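Local coordinates for nicotinamide-nucleotide adenylyltransferase NadR family / Ribosylnicotinamide kinase (Lactococcus lactis subsp. cremoris, PDB 6GYE), which binds nicotinamide riboside and probably phosphorylates it to the mononucleotide, then adenylylates that product on the way to NAD+, at residues N95-W100 and A129-K134; R214-A219 and Y232-T237; K270-K275 and H313-E318. All coordinates share one frame; numbering follows the deposited sequence.

Contact 1: N95-W100 and A129-K134; sequences NGWDEW and AAELKK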
loop_
_atom_site.group_PDB
_atom_site.type_symbol
_atom_site.label_atom_id
_atom_site.label_comp_id
_atom_site.label_asym_id
_atom_site.label_seq_id
_atom_site.Cartn_x
_atom_site.Cartn_y
_atom_site.Cartn_z
ATOM N N ASN A 95 9.777 -6.003 35.444
ATOM C CA ASN A 95 11.132 -5.608 35.057
ATOM C C ASN A 95 11.219 -5.199 33.598
ATOM O O ASN A 95 12.253 -4.657 33.185
ATOM C CB ASN A 95 12.162 -6.698 35.363
ATOM C CG ASN A 95 12.764 -6.548 36.741
ATOM O OD1 ASN A 95 12.202 -6.996 37.740
ATOM N ND2 ASN A 95 13.927 -5.906 36.800
ATOM N N GLY A 96 10.172 -5.439 32.809
ATOM C CA GLY A 96 10.169 -4.836 31.499
ATOM C C GLY A 96 9.903 -3.349 31.558
ATOM O O GLY A 96 10.310 -2.627 30.645
ATOM N N TRP A 97 9.259 -2.871 32.630
ATOM C CA TRP A 97 8.948 -1.447 32.733
ATOM C C TRP A 97 10.215 -0.627 32.917
ATOM O O TRP A 97 10.330 0.473 32.367
ATOM C CB TRP A 97 7.962 -1.175 33.871
ATOM C CG TRP A 97 6.523 -1.484 33.552
ATOM C CD1 TRP A 97 5.722 -2.424 34.145
ATOM C CD2 TRP A 97 5.715 -0.834 32.563
ATOM N NE1 TRP A 97 4.467 -2.397 33.580
ATOM C CE2 TRP A 97 4.437 -1.432 32.608
ATOM C CE3 TRP A 97 5.950 0.193 31.640
ATOM C CZ2 TRP A 97 3.401 -1.035 31.770
ATOM C CZ3 TRP A 97 4.922 0.586 30.809
ATOM C CH2 TRP A 97 3.662 -0.027 30.878
ATOM N N ASP A 98 11.162 -1.132 33.709
ATOM C CA ASP A 98 12.427 -0.435 33.904
ATOM C C ASP A 98 13.181 -0.343 32.587
ATOM O O ASP A 98 13.529 0.749 32.124
ATOM C CB ASP A 98 13.267 -1.165 34.945
ATOM C CG ASP A 98 12.682 -1.069 36.328
ATOM O OD1 ASP A 98 12.175 0.015 36.675
ATOM O OD2 ASP A 98 12.744 -2.074 37.070
ATOM N N GLU A 99 13.414 -1.497 31.958
ATOM C CA GLU A 99 14.101 -1.537 30.674
ATOM C C GLU A 99 13.350 -0.735 29.614
ATOM O O GLU A 99 13.966 -0.032 28.803
ATOM C CB GLU A 99 14.274 -2.993 30.240
ATOM C CG GLU A 99 14.828 -3.177 28.834
ATOM C CD GLU A 99 16.320 -2.967 28.746
ATOM O OE1 GLU A 99 16.967 -2.864 29.813
ATOM O OE2 GLU A 99 16.840 -2.911 27.606
ATOM N N TRP A 100 12.019 -0.825 29.601
ATOM C CA TRP A 100 11.241 -0.044 28.646
ATOM C C TRP A 100 11.526 1.445 28.806
ATOM O O TRP A 100 11.843 2.139 27.831
ATOM C CB TRP A 100 9.747 -0.347 28.819
ATOM C CG TRP A 100 8.844 0.411 27.902
ATOM C CD1 TRP A 100 8.462 0.057 26.639
ATOM C CD2 TRP A 100 8.183 1.644 28.191
ATOM N NE1 TRP A 100 7.621 1.011 26.115
ATOM C CE2 TRP A 100 7.437 1.998 27.047
ATOM C CE3 TRP A 100 8.161 2.496 29.303
ATOM C CZ2 TRP A 100 6.673 3.157 26.987
ATOM C CZ3 TRP A 100 7.405 3.650 29.239
ATOM C CH2 TRP A 100 6.670 3.969 28.090
ATOM N N ALA A 129 0.960 5.891 32.232
ATOM C CA ALA A 129 1.199 7.105 32.995
ATOM C C ALA A 129 1.808 6.790 34.352
ATOM O O ALA A 129 2.853 7.342 34.718
ATOM C CB ALA A 129 -0.101 7.883 33.150
ATOM N N ALA A 130 1.201 5.859 35.092
ATOM C CA ALA A 130 1.678 5.576 36.445
ATOM C C ALA A 130 3.083 4.987 36.427
ATOM O O ALA A 130 3.914 5.337 37.276
ATOM C CB ALA A 130 0.705 4.647 37.175
ATOM N N GLU A 131 3.358 4.072 35.490
ATOM C CA GLU A 131 4.680 3.455 35.427
ATOM C C GLU A 131 5.737 4.464 34.998
ATOM O O GLU A 131 6.874 4.434 35.485
ATOM C CB GLU A 131 4.661 2.253 34.475
ATOM C CG GLU A 131 3.744 1.110 34.915
ATOM C CD GLU A 131 4.099 0.518 36.293
ATOM O OE1 GLU A 131 3.238 -0.169 36.886
ATOM O OE2 GLU A 131 5.227 0.742 36.789
ATOM N N LEU A 132 5.375 5.377 34.104
ATOM C CA LEU A 132 6.314 6.405 33.679
ATOM C C LEU A 132 6.630 7.377 34.815
ATOM O O LEU A 132 7.798 7.727 35.036
ATOM C CB LEU A 132 5.746 7.132 32.468
ATOM C CG LEU A 132 6.723 7.882 31.583
ATOM C CD1 LEU A 132 7.946 7.032 31.334
ATOM C CD2 LEU A 132 6.019 8.157 30.273
ATOM N N LYS A 133 5.602 7.829 35.549
ATOM C CA LYS A 133 5.819 8.821 36.602
ATOM C C LYS A 133 6.786 8.330 37.677
ATOM O O LYS A 133 7.448 9.146 38.326
ATOM C CB LYS A 133 4.487 9.238 37.239
ATOM C CG LYS A 133 3.827 10.436 36.566
ATOM C CD LYS A 133 2.309 10.420 36.716
ATOM C CE LYS A 133 1.882 10.414 38.157
ATOM N NZ LYS A 133 0.403 10.295 38.279
ATOM N N LYS A 134 6.844 7.017 37.923
ATOM C CA LYS A 134 7.787 6.479 38.903
ATOM C C LYS A 134 9.234 6.436 38.408
ATOM O O LYS A 134 10.136 6.218 39.219
ATOM C CB LYS A 134 7.363 5.073 39.334
ATOM C CG LYS A 134 5.988 4.990 39.971
ATOM C CD LYS A 134 5.676 3.567 40.434
ATOM C CE LYS A 134 5.821 2.580 39.282
ATOM N NZ LYS A 134 5.590 1.171 39.698
#
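W97 on helix 95-110 lies flat beneath the side chain of E131 on helix 126-133, and this pair forms the tight part of the contact. E131 CG stands 3.6 Å from the centroid of the W97 five-membered ring and only 17° off its normal, a CH-pi contact made over the face. The bend at chi2 of E131 then carries its carboxylate along the same face, with the carboxylate and ring planes only 16° apart. E131 CB continues the cover over the six-membered ring, 3.7 Å from W97 CE3. W97 CZ3, in turn, lies 4.1 Å above the plane of the W100 ring, toward its rim.

Deeper in, the touch is slighter but apolar. L132 CD1 reaches W100 CZ3 at 4.0 Å, arriving at the edge of that ring near its plane, while W100 NE1 is hydrogen-bonded to E87. L132 also packs on V145 of strand 142-147 and on L104 and F105 further along helix 95-110.

The outer side is polar and looser. K134 NZ, on an exposed residue, makes a 3.0 Å salt bridge to E131 OE2, arriving on its syn side but 30° out of the carboxylate plane. R135, just beyond the segment 129-134, pairs with the same oxygen through NH1 and with D98 OD1 through NE, and so bridges the two segments. Both helices flank a parallel sheet of strand order 3-2-1-4-5, an arrangement consistent with the Rossmann-like fold of nucleotidyltransferases.

Contact 2: R214-A219 and Y232-T237; sequences REYEEA and YARMIT. With SO4 (sulfate ion), chain F.
Y216 and M235 mark the closest backbone approach, 7.5 Å between their CA atoms, where helix 212-220 passes helix 229-247 with side chains alone bridging the gap. Both helices belong to the P-loop kinase part of the chain. The Y216 ring spans the interface: its CG, anti to the backbone N (chi1 -176°), projects the phenol toward the second helix. M235 comes to the base of this ring, its CG 4.3 Å from Y216 CG. Its sulfur, SD, lies 5.2 Å from the ring centroid, an oblique Met-aromatic contact. M235 also packs on Y212 and A213 of the first helix, and F220 meets the Y216 ring at an inclined angle.

At the far end of the ring, R234 runs across the phenol at about a right angle. R234 CB is 3.8 Å from Y216 CE2 and R234 CD is 3.7 Å from Y216 OH, but R234 is modelled in two conformers, so this part of the contact is tentative. The aliphatic part of this exposed arginine makes both contacts. The hydroxyl itself has its polar partner in D231, on the same helix as R234, so a hydrogen bond ties the buried tyrosine to the second helix.

R214 leaves its helix on the side away from helix 229-247, and its guanidinium reaches a sulfate, probably from the crystallisation liquor. Backbone amides of S190 to K193 and the hydroxyl of T194 hold this anion, consistent with a P-loop cradling a phosphate. The bend at chi3 of R214 turns its guanidinium toward the ion, where R214 NH2 gives two weak hydrogen bonds. The one to sulfate O2 is 3.1 Å long and bent at 120°. The other, from R214 NH2 to sulfate O3, is 3.4 Å and much straighter at 167°.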
loop_
_atom_site.group_PDB
_atom_site.type_symbol
_atom_site.label_atom_id
_atom_site.label_comp_id
_atom_site.label_asym_id
_atom_site.label_seq_id
_atom_site.Cartn_x
_atom_site.Cartn_y
_atom_site.Cartn_z
ATOM N N ARG A 214 0.908 -1.383 -25.893
ATOM C CA ARG A 214 0.410 -0.542 -26.971
ATOM C C ARG A 214 1.193 0.763 -27.059
ATOM O O ARG A 214 1.566 1.192 -28.151
ATOM C CB ARG A 214 -1.078 -0.272 -26.785
ATOM C CG ARG A 214 -1.678 0.696 -27.789
ATOM C CD ARG A 214 -3.171 0.649 -27.652
ATOM N NE ARG A 214 -3.591 -0.737 -27.433
ATOM C CZ ARG A 214 -4.779 -1.110 -26.966
ATOM N NH1 ARG A 214 -5.690 -0.198 -26.642
ATOM N NH2 ARG A 214 -5.048 -2.401 -26.817
ATOM N N GLU A 215 1.429 1.425 -25.924
ATOM C CA GLU A 215 2.228 2.648 -25.965
ATOM C C GLU A 215 3.609 2.361 -26.535
ATOM O O GLU A 215 4.099 3.076 -27.418
ATOM C CB GLU A 215 2.356 3.271 -24.567
ATOM C CG GLU A 215 3.114 4.608 -24.592
ATOM C CD GLU A 215 3.917 4.907 -23.330
ATOM O OE1 GLU A 215 3.334 4.907 -22.224
ATOM O OE2 GLU A 215 5.139 5.157 -23.454
ATOM N N TYR A 216 4.238 1.293 -26.045
ATOM C CA TYR A 216 5.597 0.963 -26.445
ATOM C C TYR A 216 5.698 0.734 -27.953
ATOM O O TYR A 216 6.645 1.206 -28.601
ATOM C CB TYR A 216 6.037 -0.270 -25.651
ATOM C CG TYR A 216 7.456 -0.711 -25.862
ATOM C CD1 TYR A 216 7.782 -1.595 -26.889
ATOM C CD2 TYR A 216 8.475 -0.259 -25.026
ATOM C CE1 TYR A 216 9.079 -2.010 -27.092
ATOM C CE2 TYR A 216 9.787 -0.665 -25.218
ATOM C CZ TYR A 216 10.079 -1.544 -26.253
ATOM O OH TYR A 216 11.366 -1.958 -26.451
ATOM N N GLU A 217 4.742 0.001 -28.527
ATOM C CA GLU A 217 4.796 -0.263 -29.956
ATOM C C GLU A 217 4.512 0.980 -30.788
ATOM O O GLU A 217 5.014 1.082 -31.913
ATOM C CB GLU A 217 3.837 -1.383 -30.325
ATOM C CG GLU A 217 4.286 -2.708 -29.767
ATOM C CD GLU A 217 3.425 -3.849 -30.237
ATOM O OE1 GLU A 217 2.261 -3.604 -30.580
ATOM O OE2 GLU A 217 3.905 -4.992 -30.244
ATOM N N GLU A 218 3.711 1.920 -30.278
ATOM C CA GLU A 218 3.504 3.174 -31.006
ATOM C C GLU A 218 4.729 4.081 -30.915
ATOM O O GLU A 218 5.184 4.626 -31.926
ATOM C CB GLU A 218 2.274 3.902 -30.470
ATOM C CG GLU A 218 0.955 3.271 -30.850
ATOM C CD GLU A 218 -0.231 3.901 -30.121
ATOM O OE1 GLU A 218 -0.106 5.053 -29.641
ATOM O OE2 GLU A 218 -1.289 3.239 -30.032
ATOM N N ALA A 219 5.280 4.238 -29.706
ATOM C CA ALA A 219 6.427 5.117 -29.500
ATOM C C ALA A 219 7.645 4.610 -30.259
ATOM O O ALA A 219 8.368 5.396 -30.880
ATOM C CB ALA A 219 6.738 5.237 -28.001
ATOM N N TYR A 232 10.447 -7.348 -24.478
ATOM C CA TYR A 232 9.633 -7.940 -23.426
ATOM C C TYR A 232 10.101 -7.471 -22.061
ATOM O O TYR A 232 9.282 -7.119 -21.205
ATOM C CB TYR A 232 9.649 -9.470 -23.532
ATOM C CG TYR A 232 8.742 -9.986 -24.625
ATOM C CD1 TYR A 232 7.381 -10.158 -24.398
ATOM C CD2 TYR A 232 9.239 -10.284 -25.890
ATOM C CE1 TYR A 232 6.527 -10.615 -25.395
ATOM C CE2 TYR A 232 8.399 -10.744 -26.899
ATOM C CZ TYR A 232 7.046 -10.907 -26.644
ATOM O OH TYR A 232 6.200 -11.357 -27.630
ATOM N N ALA A 233 11.419 -7.406 -21.863
ATOM C CA ALA A 233 11.939 -6.918 -20.595
ATOM C C ALA A 233 11.454 -5.505 -20.331
ATOM O O ALA A 233 10.982 -5.194 -19.228
ATOM C CB ALA A 233 13.461 -6.969 -20.591
ATOM N N ARG A 234 11.548 -4.632 -21.338
ATOM C CA ARG A 234 11.090 -3.258 -21.157
ATOM C C ARG A 234 9.582 -3.187 -20.939
ATOM O O ARG A 234 9.106 -2.298 -20.222
ATOM C CB ARG A 234 11.515 -2.397 -22.350
ATOM C CG ARG A 234 12.918 -1.811 -22.182
ATOM C CD ARG A 234 13.422 -1.167 -23.453
ATOM N NE ARG A 234 14.827 -0.786 -23.334
ATOM C CZ ARG A 234 15.258 0.462 -23.190
ATOM N NH1 ARG A 234 14.388 1.466 -23.166
ATOM N NH2 ARG A 234 16.563 0.703 -23.084
ATOM N N MET A 235 8.818 -4.116 -21.524
ATOM C CA MET A 235 7.386 -4.150 -21.253
ATOM C C MET A 235 7.085 -4.625 -19.837
ATOM O O MET A 235 6.100 -4.184 -19.237
ATOM C CB MET A 235 6.676 -5.023 -22.287
ATOM C CG MET A 235 6.525 -4.307 -23.609
ATOM S SD MET A 235 5.752 -5.240 -24.927
ATOM C CE MET A 235 6.406 -6.846 -24.591
ATOM N N ILE A 236 7.922 -5.491 -19.267
ATOM C CA ILE A 236 7.697 -5.901 -17.885
ATOM C C ILE A 236 7.808 -4.697 -16.956
ATOM O O ILE A 236 6.862 -4.359 -16.233
ATOM C CB ILE A 236 8.667 -7.022 -17.480
ATOM C CG1 ILE A 236 8.374 -8.282 -18.294
ATOM C CG2 ILE A 236 8.555 -7.310 -15.990
ATOM C CD1 ILE A 236 9.511 -9.251 -18.354
ATOM N N THR A 237 8.949 -4.002 -16.990
ATOM C CA THR A 237 9.108 -2.883 -16.066
ATOM C C THR A 237 8.193 -1.720 -16.439
ATOM O O THR A 237 7.707 -1.004 -15.552
ATOM C CB THR A 237 10.570 -2.435 -16.014
ATOM O OG1 THR A 237 10.907 -1.832 -17.243
ATOM C CG2 THR A 237 11.478 -3.633 -15.834
HETATM S S SO4 F . -8.127 -4.649 -26.364
HETATM O O1 SO4 F . -9.229 -4.136 -27.186
HETATM O O2 SO4 F . -6.912 -4.810 -27.151
HETATM O O3 SO4 F . -7.781 -3.725 -25.293
HETATM O O4 SO4 F . -8.558 -5.939 -25.846
#

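Contact 3: K270-K275 and H313-E318; sequences KLYLPK and HMEWEE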
loop_
_atom_site.group_PDB
_atom_site.type_symbol
_atom_site.label_atom_id
_atom_site.label_comp_id
_atom_site.label_asym_id
_atom_site.label_seq_id
_atom_site.Cartn_x
_atom_site.Cartn_y
_atom_site.Cartn_z
ATOM N N LYS A 270 6.116 -16.626 -23.207
ATOM C CA LYS A 270 6.159 -18.086 -23.267
ATOM C C LYS A 270 5.754 -18.584 -24.645
ATOM O O LYS A 270 6.346 -19.535 -25.166
ATOM C CB LYS A 270 5.262 -18.690 -22.179
ATOM C CG LYS A 270 5.336 -20.208 -22.062
ATOM C CD LYS A 270 6.735 -20.677 -21.643
ATOM C CE LYS A 270 6.749 -22.131 -21.177
ATOM N NZ LYS A 270 6.507 -22.251 -19.692
ATOM N N LEU A 271 4.771 -17.932 -25.266
ATOM C CA LEU A 271 4.262 -18.389 -26.553
ATOM C C LEU A 271 5.174 -18.030 -27.710
ATOM O O LEU A 271 5.232 -18.774 -28.691
ATOM C CB LEU A 271 2.878 -17.811 -26.824
ATOM C CG LEU A 271 1.762 -18.398 -25.964
ATOM C CD1 LEU A 271 0.424 -17.836 -26.380
ATOM C CD2 LEU A 271 1.786 -19.888 -26.136
ATOM N N TYR A 272 5.867 -16.896 -27.647
ATOM C CA TYR A 272 6.550 -16.391 -28.828
ATOM C C TYR A 272 8.063 -16.273 -28.704
ATOM O O TYR A 272 8.733 -16.176 -29.734
ATOM C CB TYR A 272 5.976 -15.020 -29.226
ATOM C CG TYR A 272 4.495 -15.082 -29.538
ATOM C CD1 TYR A 272 4.034 -15.714 -30.686
ATOM C CD2 TYR A 272 3.559 -14.510 -28.691
ATOM C CE1 TYR A 272 2.685 -15.777 -30.982
ATOM C CE2 TYR A 272 2.203 -14.571 -28.980
ATOM C CZ TYR A 272 1.774 -15.205 -30.125
ATOM O OH TYR A 272 0.433 -15.270 -30.420
ATOM N N LEU A 273 8.618 -16.294 -27.520
ATOM C CA LEU A 273 10.070 -16.201 -27.495
ATOM C C LEU A 273 10.695 -17.581 -27.592
ATOM O O LEU A 273 10.091 -18.583 -27.195
ATOM C CB LEU A 273 10.536 -15.525 -26.208
ATOM C CG LEU A 273 10.425 -14.008 -26.063
ATOM C CD1 LEU A 273 10.879 -13.597 -24.672
ATOM C CD2 LEU A 273 11.265 -13.298 -27.128
ATOM N N PRO A 274 11.925 -17.668 -28.091
ATOM C CA PRO A 274 12.673 -18.923 -27.957
ATOM C C PRO A 274 12.856 -19.280 -26.490
ATOM O O PRO A 274 12.881 -18.413 -25.616
ATOM C CB PRO A 274 14.017 -18.619 -28.636
ATOM C CG PRO A 274 13.746 -17.482 -29.548
ATOM C CD PRO A 274 12.678 -16.658 -28.848
ATOM N N LYS A 275 12.961 -20.583 -26.224
ATOM C CA LYS A 275 13.052 -21.065 -24.848
ATOM C C LYS A 275 14.172 -20.369 -24.087
ATOM O O LYS A 275 13.993 -19.952 -22.939
ATOM C CB LYS A 275 13.266 -22.583 -24.838
ATOM C CG LYS A 275 12.427 -23.349 -25.867
ATOM C CD LYS A 275 13.174 -23.564 -27.200
ATOM C CE LYS A 275 12.503 -22.838 -28.375
ATOM N NZ LYS A 275 13.314 -22.964 -29.622
ATOM N N HIS A 313 -3.059 -5.100 -32.360
ATOM C CA HIS A 313 -2.002 -6.106 -32.241
ATOM C C HIS A 313 -2.256 -7.162 -33.311
ATOM O O HIS A 313 -3.092 -8.050 -33.129
ATOM C CB HIS A 313 -2.003 -6.773 -30.870
ATOM C CG HIS A 313 -1.527 -5.920 -29.731
ATOM N ND1 HIS A 313 -0.196 -5.802 -29.391
ATOM C CD2 HIS A 313 -2.215 -5.223 -28.792
ATOM C CE1 HIS A 313 -0.081 -5.030 -28.325
ATOM N NE2 HIS A 313 -1.292 -4.670 -27.938
ATOM N N MET A 314 -1.543 -7.078 -34.438
ATOM C CA MET A 314 -1.910 -7.905 -35.587
ATOM C C MET A 314 -1.542 -9.372 -35.365
ATOM O O MET A 314 -2.335 -10.267 -35.684
ATOM C CB MET A 314 -1.266 -7.356 -36.864
ATOM C CG MET A 314 -2.134 -7.496 -38.131
ATOM S SD MET A 314 -3.701 -6.579 -38.129
ATOM C CE MET A 314 -4.870 -7.893 -38.477
ATOM N N GLU A 315 -0.353 -9.646 -34.815
ATOM C CA GLU A 315 0.053 -11.031 -34.577
ATOM C C GLU A 315 -0.551 -11.611 -33.303
ATOM O O GLU A 315 -0.858 -12.808 -33.260
ATOM C CB GLU A 315 1.576 -11.142 -34.505
ATOM C CG GLU A 315 2.078 -12.568 -34.314
ATOM C CD GLU A 315 3.354 -12.640 -33.492
ATOM O OE1 GLU A 315 3.293 -12.383 -32.268
ATOM O OE2 GLU A 315 4.417 -12.956 -34.071
ATOM N N TRP A 316 -0.735 -10.786 -32.266
ATOM C CA TRP A 316 -1.371 -11.233 -31.028
ATOM C C TRP A 316 -2.859 -11.533 -31.200
ATOM O O TRP A 316 -3.491 -12.005 -30.248
ATOM C CB TRP A 316 -1.160 -10.193 -29.912
ATOM C CG TRP A 316 0.274 -10.122 -29.395
ATOM C CD1 TRP A 316 1.343 -10.878 -29.821
ATOM C CD2 TRP A 316 0.785 -9.264 -28.351
ATOM N NE1 TRP A 316 2.475 -10.541 -29.107
ATOM C CE2 TRP A 316 2.163 -9.555 -28.204
ATOM C CE3 TRP A 316 0.212 -8.282 -27.529
ATOM C CZ2 TRP A 316 2.975 -8.896 -27.268
ATOM C CZ3 TRP A 316 1.025 -7.626 -26.597
ATOM C CH2 TRP A 316 2.390 -7.940 -26.477
ATOM N N GLU A 317 -3.438 -11.228 -32.368
ATOM C CA GLU A 317 -4.864 -11.455 -32.591
ATOM C C GLU A 317 -5.187 -12.939 -32.759
ATOM O O GLU A 317 -6.207 -13.415 -32.250
ATOM C CB GLU A 317 -5.337 -10.668 -33.814
ATOM C CG GLU A 317 -5.989 -9.332 -33.486
ATOM C CD GLU A 317 -6.327 -8.531 -34.731
ATOM O OE1 GLU A 317 -6.286 -7.287 -34.663
ATOM O OE2 GLU A 317 -6.630 -9.145 -35.780
ATOM N N GLU A 318 -4.348 -13.681 -33.482
ATOM C CA GLU A 318 -4.632 -15.075 -33.802
ATOM C C GLU A 318 -4.179 -16.000 -32.669
ATOM O O GLU A 318 -3.301 -15.659 -31.871
ATOM C CB GLU A 318 -3.965 -15.465 -35.128
ATOM C CG GLU A 318 -4.279 -16.879 -35.648
ATOM C CD GLU A 318 -5.772 -17.163 -35.820
ATOM O OE1 GLU A 318 -6.580 -16.213 -35.883
ATOM O OE2 GLU A 318 -6.135 -18.354 -35.896
#
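W316, which meets Y272 across the contact, gives its backbone N to OD2 of D224, while H313 ND1 is hydrogen-bonded to OD1 of the same carboxylate; one aspartate thus pins the segment 313-318 at two points. This segment lies between strand 296-300 and helix 320-333 of the P-loop kinase fold, a region that probably corresponds to the lid of related kinases. It rests against Y272 at the end of helix 262-272. Two residues approach this tyrosine differently.

E315 slides past it over a face: OE1 hovers 3.6 Å above the ring plane, over its centre, and comes within 3.7 Å of Y272 CE1. The carboxylate and ring planes are 20° apart; with OE1 over the centre of the face, the ring C-H groups do not point at it. The opposite face of the ring is covered by CB of its own neighbour L271.

W316 comes from the same side of the ring as E315, but displaced toward CE2, its CD1 3.9 Å from Y272 CE2. The two ring planes are only 17° apart, but the centroid of the W316 five-membered ring is 5.4 Å from that of Y272, so the rings are slid apart and barely overlap. The indole finds a true stacking partner in Y268, one turn earlier on helix 262-272. Beyond the rings, Y272 OH ends 4.0 Å from the carbonyl oxygen of E318.

Contact 1 stands apart from the other two: its centre is about 58 Å from that of contact 2 and about 66 Å from that of contact 3, across the centre of the chain and in the nucleotidyltransferase-like part. Contacts 2 and 3 lie in the kinase part, their centres about 14 Å apart, and touch. Y232 joins them, packing from helix 229-247 onto L273, Y272 and W316, and E217 adjoins H313. Contact 2 is the buried one, apolar between two helices; contacts 1 and 3 are partly buried. Both set a glutamate over an aromatic face, contact 1 through a methylene and contact 3 through a carboxylate oxygen.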